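Side-chain contact in uncharacterized protein from DUF364 family (Desulfitobacterium hafniense, PDB 3L5O), which is of unknown function but probably binds an adenosyl-containing ligand and may take part in heavy-metal chelation: residues L166-E171 with Y175-S180. Numbering follows the deposited sequence.
Sequences LEWSPE and YPLPAS
The indole of Trp168 takes Leu177 over one face: methyl CD2 sits 3.5 Å from the centroid of the six-membered ring, 14° off its normal, a CH-pi contact. Leucine suits this place because its end is branched, one methyl for the ring and the other, CD1, for CB of Leu166. CG stands anti to the backbone N (chi1 -157°), a turn that brings CD2 above the indole. At the edge of the indole, NE1 donates to the carboxylate of Asp199; Arg61 adds a cation-pi contact, and an imidazole molecule lies close by.

Edge strand 175-176 runs parallel to strand 162-167 at the border of the Rossmann-like sheet. Glu167 N donates to Tyr175 O at 2.9 Å, nearly straight. The same carbonyl receives the CA-H of Leu166 and is flanked by CB of Pro170. N of Pro176 faces away from strand 162-167, so a proline breaks no bond to it; CG of Pro170 meets CB of Pro176 at 4.1 Å. A water bridges Trp168 O, to which it donates, and Leu177 N, from which it accepts.

Leu166 reaches the first turn of helix 180-183, where CD2 presses tightly on Ser180 CA at 3.4 Å. Ser180 OG donates to Leu177 O at 2.8 Å, which satisfies its hydrogen; that carbonyl is gripped by two donors, OG and N of Ser180.

One backbone bond, with that of Tyr175 to Ile165 beside it, thus sets the register of a short, weakly bonded edge strand, while Leu177 links Leu166 to an indole whose polar edge is held by an acid, consistent with a pocket wall.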
# COMPACT_ATOMS: atom_id res chain seq x y z
N LEU A 166 -14.82 4.90 -4.63
CA LEU A 166 -15.32 4.65 -3.27
C LEU A 166 -14.29 5.15 -2.32
O LEU A 166 -13.12 4.82 -2.47
CB LEU A 166 -15.52 3.16 -3.04
CG LEU A 166 -16.59 2.43 -3.86
CD1 LEU A 166 -16.03 1.82 -5.15
CD2 LEU A 166 -17.18 1.36 -3.04
N GLU A 167 -14.69 5.98 -1.35
CA GLU A 167 -13.79 6.52 -0.32
C GLU A 167 -14.47 6.57 1.05
O GLU A 167 -15.69 6.64 1.14
CB GLU A 167 -13.38 7.95 -0.68
CG GLU A 167 -12.65 8.10 -2.02
CD GLU A 167 -12.64 9.54 -2.52
OE1 GLU A 167 -13.70 10.17 -2.53
OE2 GLU A 167 -11.57 10.04 -2.93
N TRP A 168 -13.69 6.59 2.13
CA TRP A 168 -14.22 6.79 3.49
C TRP A 168 -14.97 8.06 3.58
O TRP A 168 -16.04 8.09 4.18
CB TRP A 168 -13.10 6.84 4.55
CG TRP A 168 -12.65 5.50 5.02
CD1 TRP A 168 -11.39 4.95 4.89
CD2 TRP A 168 -13.44 4.53 5.71
NE1 TRP A 168 -11.36 3.70 5.46
CE2 TRP A 168 -12.60 3.40 5.97
CE3 TRP A 168 -14.79 4.47 6.14
CZ2 TRP A 168 -13.06 2.25 6.63
CZ3 TRP A 168 -15.24 3.31 6.81
CH2 TRP A 168 -14.37 2.22 7.04
N SER A 169 -14.40 9.13 3.02
CA SER A 169 -15.01 10.44 3.05
C SER A 169 -15.12 10.92 1.62
O SER A 169 -14.23 11.59 1.12
CB SER A 169 -14.14 11.44 3.86
OG SER A 169 -13.96 11.01 5.20
N PRO A 170 -16.20 10.56 0.94
CA PRO A 170 -16.26 10.77 -0.50
C PRO A 170 -16.37 12.23 -0.96
O PRO A 170 -17.10 13.01 -0.34
CB PRO A 170 -17.50 9.98 -0.92
CG PRO A 170 -18.33 9.87 0.31
CD PRO A 170 -17.42 9.93 1.47
N GLU A 171 -15.70 12.55 -2.06
CA GLU A 171 -15.88 13.83 -2.75
C GLU A 171 -17.15 13.74 -3.54
O GLU A 171 -17.77 12.68 -3.62
CB GLU A 171 -14.73 14.10 -3.72
CG GLU A 171 -13.31 13.95 -3.16
CD GLU A 171 -12.27 14.14 -4.27
OE1 GLU A 171 -12.15 15.28 -4.80
OE2 GLU A 171 -11.58 13.15 -4.62
N TYR A 175 -18.58 7.52 -4.01
CA TYR A 175 -19.42 6.71 -3.15
C TYR A 175 -18.75 6.53 -1.83
O TYR A 175 -17.53 6.44 -1.78
CB TYR A 175 -19.63 5.33 -3.75
CG TYR A 175 -20.37 5.34 -5.03
CD1 TYR A 175 -19.70 5.47 -6.25
CD2 TYR A 175 -21.74 5.20 -5.03
CE1 TYR A 175 -20.41 5.45 -7.45
CE2 TYR A 175 -22.45 5.17 -6.21
CZ TYR A 175 -21.80 5.30 -7.41
OH TYR A 175 -22.57 5.27 -8.56
N PRO A 176 -19.53 6.41 -0.76
CA PRO A 176 -18.95 6.04 0.53
C PRO A 176 -18.59 4.56 0.51
O PRO A 176 -19.05 3.78 -0.32
CB PRO A 176 -20.08 6.39 1.51
CG PRO A 176 -21.28 6.23 0.77
CD PRO A 176 -20.98 6.62 -0.65
N LEU A 177 -17.71 4.19 1.41
CA LEU A 177 -17.17 2.87 1.45
C LEU A 177 -18.16 1.70 1.61
O LEU A 177 -17.94 0.65 1.00
CB LEU A 177 -16.07 2.80 2.54
CG LEU A 177 -15.13 1.66 2.24
CD1 LEU A 177 -14.36 1.92 0.93
CD2 LEU A 177 -14.17 1.40 3.44
N PRO A 178 -19.24 1.82 2.37
CA PRO A 178 -20.24 0.74 2.40
C PRO A 178 -20.82 0.35 1.01
O PRO A 178 -21.40 -0.72 0.88
CB PRO A 178 -21.33 1.29 3.35
CG PRO A 178 -20.62 2.29 4.23
CD PRO A 178 -19.60 2.90 3.31
N ALA A 179 -20.70 1.22 0.02
CA ALA A 179 -21.15 0.91 -1.33
C ALA A 179 -20.33 -0.17 -2.00
O ALA A 179 -20.76 -0.73 -2.98
CB ALA A 179 -21.20 2.18 -2.20
N SER A 180 -19.17 -0.49 -1.46
CA SER A 180 -18.34 -1.61 -1.94
C SER A 180 -19.12 -2.92 -2.03
O SER A 180 -18.95 -3.65 -2.99
CB SER A 180 -17.11 -1.77 -1.05
OG SER A 180 -17.46 -2.05 0.27
O HOH W 1 -17.55 5.91 3.90